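Local coordinates for protein designed CISK-PX domain (Synthetic construct, PDB 4OXW) that probably binds membrane phosphoinositides, most likely phosphatidylinositol 3-phosphate, as a computationally designed version of the PX domain of the kinase CISK, at residues 16-21 and 25-30; 68-73 and 82-87. One frame throughout, in Å; residues are numbered along the deposited sequence.

Contact 1 of 2, residues 16-21 and 25-30; sequences EKEGEG and HVMYKI. With SO4 (sulfate ion), chain B.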
loop_
_atom_site.group_PDB
_atom_site.type_symbol
_atom_site.label_atom_id
_atom_site.label_comp_id
_atom_site.label_asym_id
_atom_site.label_seq_id
_atom_site.Cartn_x
_atom_site.Cartn_y
_atom_site.Cartn_z
ATOM N N GLU A 16 -4.171 -9.178 6.154
ATOM C CA GLU A 16 -3.881 -10.243 7.103
ATOM C C GLU A 16 -3.564 -9.596 8.437
ATOM O O GLU A 16 -2.946 -8.531 8.494
ATOM C CB GLU A 16 -2.664 -11.039 6.642
ATOM C CG GLU A 16 -2.933 -11.816 5.364
ATOM C CD GLU A 16 -1.734 -12.553 4.825
ATOM O OE1 GLU A 16 -0.703 -12.623 5.533
ATOM O OE2 GLU A 16 -1.844 -13.062 3.683
ATOM N N LYS A 17 -3.959 -10.239 9.526
ATOM C CA LYS A 17 -3.633 -9.712 10.852
ATOM C C LYS A 17 -2.545 -10.544 11.465
ATOM O O LYS A 17 -2.694 -11.750 11.593
ATOM C CB LYS A 17 -4.855 -9.702 11.752
ATOM C CG LYS A 17 -6.114 -9.218 11.054
ATOM C CD LYS A 17 -7.143 -8.696 12.048
ATOM C CE LYS A 17 -8.516 -8.553 11.410
ATOM N NZ LYS A 17 -9.490 -7.799 12.254
ATOM N N GLU A 18 -1.449 -9.893 11.828
ATOM C CA GLU A 18 -0.254 -10.574 12.293
ATOM C C GLU A 18 0.069 -10.029 13.666
ATOM O O GLU A 18 -0.324 -8.909 14.008
ATOM C CB GLU A 18 0.924 -10.314 11.338
ATOM C CG GLU A 18 0.561 -10.373 9.855
ATOM C CD GLU A 18 1.745 -10.093 8.942
ATOM O OE1 GLU A 18 1.538 -9.882 7.721
ATOM O OE2 GLU A 18 2.889 -10.089 9.448
ATOM N N GLY A 19 0.767 -10.833 14.461
ATOM C CA GLY A 19 1.289 -10.367 15.736
ATOM C C GLY A 19 0.983 -11.262 16.917
ATOM O O GLY A 19 1.446 -12.403 16.986
ATOM N N GLU A 20 0.184 -10.738 17.841
ATOM C CA GLU A 20 0.077 -11.304 19.178
ATOM C C GLU A 20 -1.368 -11.516 19.630
ATOM O O GLU A 20 -1.765 -12.626 19.997
ATOM C CB GLU A 20 0.752 -10.355 20.172
ATOM C CG GLU A 20 1.956 -9.597 19.627
ATOM C CD GLU A 20 2.458 -8.581 20.626
ATOM O OE1 GLU A 20 2.055 -8.698 21.814
ATOM O OE2 GLU A 20 3.245 -7.673 20.239
ATOM N N GLY A 21 -2.142 -10.437 19.599
ATOM C CA GLY A 21 -3.459 -10.389 20.222
ATOM C C GLY A 21 -3.578 -9.049 20.915
ATOM O O GLY A 21 -4.662 -8.458 20.982
ATOM N N HIS A 25 -1.837 -5.942 14.389
ATOM C CA HIS A 25 -1.543 -5.018 13.282
ATOM C C HIS A 25 -2.081 -5.672 12.010
ATOM O O HIS A 25 -2.197 -6.906 11.930
ATOM C CB HIS A 25 -0.035 -4.715 13.150
ATOM C CG HIS A 25 0.516 -3.916 14.295
ATOM N ND1 HIS A 25 0.300 -2.558 14.430
ATOM C CD2 HIS A 25 1.250 -4.289 15.374
ATOM C CE1 HIS A 25 0.883 -2.130 15.541
ATOM N NE2 HIS A 25 1.459 -3.161 16.135
ATOM N N VAL A 26 -2.422 -4.845 11.022
ATOM C CA VAL A 26 -3.008 -5.337 9.788
ATOM C C VAL A 26 -1.981 -5.015 8.701
ATOM O O VAL A 26 -1.492 -3.893 8.622
ATOM C CB VAL A 26 -4.304 -4.611 9.464
ATOM C CG1 VAL A 26 -4.818 -4.934 8.068
ATOM C CG2 VAL A 26 -5.388 -4.919 10.493
ATOM N N MET A 27 -1.662 -6.030 7.932
ATOM C CA MET A 27 -0.796 -5.902 6.771
ATOM C C MET A 27 -1.560 -6.229 5.510
ATOM O O MET A 27 -2.467 -7.051 5.502
ATOM C CB MET A 27 0.396 -6.816 6.909
ATOM C CG MET A 27 1.231 -6.496 8.127
ATOM S SD MET A 27 2.961 -6.331 7.693
ATOM C CE MET A 27 3.615 -6.147 9.358
ATOM N N TYR A 28 -1.195 -5.548 4.431
ATOM C CA TYR A 28 -1.850 -5.678 3.140
ATOM C C TYR A 28 -0.882 -6.412 2.244
ATOM O O TYR A 28 0.285 -6.051 2.194
ATOM C CB TYR A 28 -2.240 -4.279 2.539
ATOM C CG TYR A 28 -3.256 -3.593 3.448
ATOM C CD1 TYR A 28 -4.617 -3.826 3.300
ATOM C CD2 TYR A 28 -2.851 -2.811 4.505
ATOM C CE1 TYR A 28 -5.552 -3.291 4.166
ATOM C CE2 TYR A 28 -3.774 -2.248 5.385
ATOM C CZ TYR A 28 -5.144 -2.530 5.238
ATOM O OH TYR A 28 -6.126 -2.004 6.103
ATOM N N LYS A 29 -1.358 -7.478 1.605
ATOM C CA LYS A 29 -0.538 -8.261 0.701
ATOM C C LYS A 29 -0.596 -7.645 -0.696
ATOM O O LYS A 29 -1.641 -7.658 -1.339
ATOM C CB LYS A 29 -1.062 -9.703 0.674
ATOM C CG LYS A 29 -0.318 -10.565 -0.305
ATOM C CD LYS A 29 -0.861 -11.981 -0.347
ATOM C CE LYS A 29 0.068 -12.849 -1.197
ATOM N NZ LYS A 29 -0.466 -14.246 -1.354
ATOM N N ILE A 30 0.514 -7.060 -1.146
ATOM C CA ILE A 30 0.592 -6.485 -2.485
ATOM C C ILE A 30 1.225 -7.538 -3.438
ATOM O O ILE A 30 2.374 -7.965 -3.228
ATOM C CB ILE A 30 1.423 -5.210 -2.534
ATOM C CG1 ILE A 30 1.030 -4.236 -1.391
ATOM C CG2 ILE A 30 1.318 -4.561 -3.924
ATOM C CD1 ILE A 30 1.935 -3.031 -1.289
HETATM S S SO4 B . -1.031 0.759 11.044
HETATM O O1 SO4 B . -2.374 0.213 10.638
HETATM O O2 SO4 B . -0.660 -0.133 12.188
HETATM O O3 SO4 B . 0.015 0.905 10.007
HETATM O O4 SO4 B . -1.282 2.147 11.456
#
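Glu16 and Met27 face each other as an antiparallel hydrogen-bonded pair: Glu16 N donates to Met27 O at 2.8 Å, and Met27 N returns a nearly straight bond (172°) to Glu16 O at 2.9 Å. One rung on, Lys17 and Val26 form a non-hydrogen-bonded pair, and beyond them Glu18 N reaches His25 O at 3.1 Å. The return bond, His25 N to Glu18 O, is weak, so the ladder slackens where the hairpin enters its poorly ordered turn.

The side chains of Glu16, Glu18 and Met27 lie on the same face of the sheet. Glu18 leans diagonally over the strand to Met27, the two chains crossing at about a right angle. With CG anti to its own carbonyl carbon (chi1 -42°) and the chain extended beyond, Glu18 lays OE1 3.4 Å from both CB and CG of Met27. The bend of Met27 at chi2 brings its sulfur past the carboxylate, SD 3.8 Å from Glu18 OE1. Glu16 extends in broadly the same direction as Glu18, its OE2 5.4 Å from Lys29 NZ, too far for a bond, though the opposite charges may attract weakly.

His25 ND1 makes a weak bond to a sulfate that Arg44 and Ser46 also bind, probably marking the phosphate pocket of PX domains. The chemistry implies that the backbone ladder carries the cohesion: glutamates suit this partly exposed edge because their carboxylates can face solvent, while Met27 offers CH2 groups for Glu18 to rest on.

Contact 2 of 2, residues 68-73 and 82-87; sequences PKKWIY and EKRKQG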
loop_
_atom_site.group_PDB
_atom_site.type_symbol
_atom_site.label_atom_id
_atom_site.label_comp_id
_atom_site.label_asym_id
_atom_site.label_seq_id
_atom_site.Cartn_x
_atom_site.Cartn_y
_atom_site.Cartn_z
ATOM N N PRO A 68 -7.635 7.816 3.889
ATOM C CA PRO A 68 -7.438 8.596 5.094
ATOM C C PRO A 68 -7.036 7.834 6.356
ATOM O O PRO A 68 -7.285 6.615 6.508
ATOM C CB PRO A 68 -8.820 9.231 5.312
ATOM C CG PRO A 68 -9.760 8.295 4.729
ATOM C CD PRO A 68 -9.058 7.660 3.547
ATOM N N LYS A 69 -6.467 8.581 7.302
ATOM C CA LYS A 69 -6.229 8.082 8.641
ATOM C C LYS A 69 -7.572 7.894 9.330
ATOM O O LYS A 69 -8.507 8.650 9.092
ATOM C CB LYS A 69 -5.370 9.044 9.486
ATOM C CG LYS A 69 -3.935 9.139 9.026
ATOM C CD LYS A 69 -3.084 9.892 10.033
ATOM C CE LYS A 69 -3.341 11.385 9.974
ATOM N NZ LYS A 69 -2.111 12.169 10.323
ATOM N N LYS A 70 -7.618 6.861 10.166
ATOM C CA LYS A 70 -8.851 6.489 10.870
ATOM C C LYS A 70 -8.503 6.003 12.245
ATOM O O LYS A 70 -7.474 5.402 12.465
ATOM C CB LYS A 70 -9.601 5.356 10.147
ATOM C CG LYS A 70 -10.077 5.712 8.724
ATOM C CD LYS A 70 -10.826 4.588 8.011
ATOM C CE LYS A 70 -12.216 4.430 8.586
ATOM N NZ LYS A 70 -13.080 5.657 8.547
ATOM N N TRP A 71 -9.390 6.262 13.183
ATOM C CA TRP A 71 -9.393 5.542 14.435
ATOM C C TRP A 71 -10.102 4.191 14.137
ATOM O O TRP A 71 -11.296 4.113 13.755
ATOM C CB TRP A 71 -10.180 6.346 15.477
ATOM C CG TRP A 71 -10.550 5.568 16.713
ATOM C CD1 TRP A 71 -9.711 5.159 17.702
ATOM C CD2 TRP A 71 -11.873 5.168 17.106
ATOM N NE1 TRP A 71 -10.436 4.499 18.690
ATOM C CE2 TRP A 71 -11.756 4.486 18.336
ATOM C CE3 TRP A 71 -13.143 5.297 16.527
ATOM C CZ2 TRP A 71 -12.874 3.961 18.997
ATOM C CZ3 TRP A 71 -14.227 4.743 17.169
ATOM C CH2 TRP A 71 -14.082 4.098 18.390
ATOM N N ILE A 72 -9.393 3.123 14.280
ATOM C CA ILE A 72 -9.967 1.778 13.976
ATOM C C ILE A 72 -9.863 1.014 15.260
ATOM O O ILE A 72 -8.770 0.775 15.709
ATOM C CB ILE A 72 -9.191 1.009 12.868
ATOM C CG1 ILE A 72 -8.959 1.927 11.684
ATOM C CG2 ILE A 72 -9.931 -0.273 12.423
ATOM C CD1 ILE A 72 -8.503 1.230 10.456
ATOM N N TYR A 73 -11.012 0.659 15.851
ATOM C CA TYR A 73 -11.014 0.021 17.155
ATOM C C TYR A 73 -10.678 -1.484 17.115
ATOM O O TYR A 73 -11.458 -2.293 16.600
ATOM C CB TYR A 73 -12.374 0.231 17.785
ATOM C CG TYR A 73 -12.643 -0.566 19.033
ATOM C CD1 TYR A 73 -12.115 -0.179 20.262
ATOM C CD2 TYR A 73 -13.490 -1.670 18.996
ATOM C CE1 TYR A 73 -12.398 -0.894 21.418
ATOM C CE2 TYR A 73 -13.789 -2.386 20.146
ATOM C CZ TYR A 73 -13.240 -1.999 21.350
ATOM O OH TYR A 73 -13.533 -2.729 22.480
ATOM N N GLU A 82 -11.913 -3.772 4.558
ATOM C CA GLU A 82 -12.132 -4.039 3.162
ATOM C C GLU A 82 -12.100 -2.785 2.285
ATOM O O GLU A 82 -11.566 -2.810 1.182
ATOM C CB GLU A 82 -13.474 -4.732 2.914
ATOM C CG GLU A 82 -13.605 -6.119 3.493
ATOM C CD GLU A 82 -12.673 -7.161 2.902
ATOM O OE1 GLU A 82 -12.085 -6.948 1.821
ATOM O OE2 GLU A 82 -12.480 -8.178 3.598
ATOM N N LYS A 83 -12.690 -1.686 2.779
ATOM C CA LYS A 83 -12.700 -0.413 2.055
ATOM C C LYS A 83 -11.314 0.202 2.000
ATOM O O LYS A 83 -10.935 0.722 0.945
ATOM C CB LYS A 83 -13.651 0.586 2.707
ATOM C CG LYS A 83 -13.658 1.930 1.978
ATOM C CD LYS A 83 -14.477 3.003 2.712
ATOM C CE LYS A 83 -14.469 4.331 1.964
ATOM N NZ LYS A 83 -15.418 5.305 2.590
ATOM N N ARG A 84 -10.562 0.133 3.099
ATOM C CA ARG A 84 -9.165 0.613 3.085
ATOM C C ARG A 84 -8.313 -0.215 2.084
ATOM O O ARG A 84 -7.547 0.348 1.336
ATOM C CB ARG A 84 -8.554 0.543 4.470
ATOM C CG ARG A 84 -7.102 0.937 4.523
ATOM C CD ARG A 84 -6.585 1.077 5.934
ATOM N NE ARG A 84 -6.769 2.422 6.484
ATOM C CZ ARG A 84 -6.303 2.809 7.668
ATOM N NH1 ARG A 84 -5.666 1.972 8.442
ATOM N NH2 ARG A 84 -6.415 4.080 8.067
ATOM N N LYS A 85 -8.470 -1.528 2.099
ATOM C CA LYS A 85 -7.763 -2.401 1.145
ATOM C C LYS A 85 -8.007 -1.909 -0.278
ATOM O O LYS A 85 -7.055 -1.749 -1.100
ATOM C CB LYS A 85 -8.222 -3.847 1.298
ATOM C CG LYS A 85 -7.482 -4.746 0.311
ATOM C CD LYS A 85 -7.835 -6.219 0.511
ATOM C CE LYS A 85 -9.325 -6.376 0.257
ATOM N NZ LYS A 85 -9.707 -7.815 0.199
ATOM N N GLN A 86 -9.275 -1.697 -0.627
ATOM C CA GLN A 86 -9.640 -1.254 -1.957
ATOM C C GLN A 86 -9.026 0.086 -2.331
ATOM O O GLN A 86 -8.533 0.285 -3.435
ATOM C CB GLN A 86 -11.144 -1.141 -2.048
ATOM C CG GLN A 86 -11.872 -2.429 -1.809
ATOM C CD GLN A 86 -13.386 -2.222 -1.753
ATOM O OE1 GLN A 86 -13.910 -1.218 -2.273
ATOM N NE2 GLN A 86 -14.094 -3.162 -1.116
ATOM N N GLY A 87 -9.039 0.994 -1.364
ATOM C CA GLY A 87 -8.453 2.324 -1.596
ATOM C C GLY A 87 -6.966 2.300 -1.736
ATOM O O GLY A 87 -6.387 3.035 -2.568
HETATM O O HOH W 1 -8.161 4.475 5.059
HETATM O O HOH W 2 -5.276 4.878 10.532
#
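Arg84 reaches from its helix to loop 68-73 and ends against Pro68, its NH2 donating to the carbonyl O at 3.1 Å. The bond is fairly straight (160°), lies in the guanidinium plane and meets a lone pair of the oxygen. Water 1 accepts a hydrogen bond from NE at 2.9 Å and donates to the same carbonyl, while water 2 joins NH2 to Lys70 N, so three in-plane partners fix the rotation. The bend at chi3 (-89°) turns the flat end across the extended chain, and Ile72 CD1 rests on one face, 3.6 Å from NH1. A branched aliphatic suits that face, which makes no hydrogen bonds.

The Lys70 side is looser: CB passes NH2 at 4.0 Å, and the chain slides by in the opposite direction, its ammonium group leading away. A leucine at Arg84 would probably leave the Pro68 carbonyl without its charged donor and the loop freer to shift.

Arginine suits this place, its side chain about 4 Å (nearest atoms) from a bound sulfate. Its guanidinium makes a cation-pi contact with Tyr45, its side chain touches Tyr28 of strand 25-34, and Ile80, one turn earlier on helix 78-96, meets Lys70 and Ile72.

From the N terminus, strand 9-18 runs into a short turn, and contact 1 closes this small loop by pairing it with strand 25-34. The chain then adds strand 37-44, completing the three-stranded sheet, and helix 45-58 before it enters the proline-containing loop. Contact 2 closes the second loop, where helix 78-96 folds back against residues 68-73. The two are in series and neither nests nor crosses. Their centres lie 14 Å apart, yet they meet directly: Tyr28, on the sheet face opposite Met27, packs with its OH 3.1 Å from Arg84 CD. Together they link the hairpin to helix 78-96 and its preceding loop beside the sulfate, which probably marks the phosphoinositide pocket of PX domains.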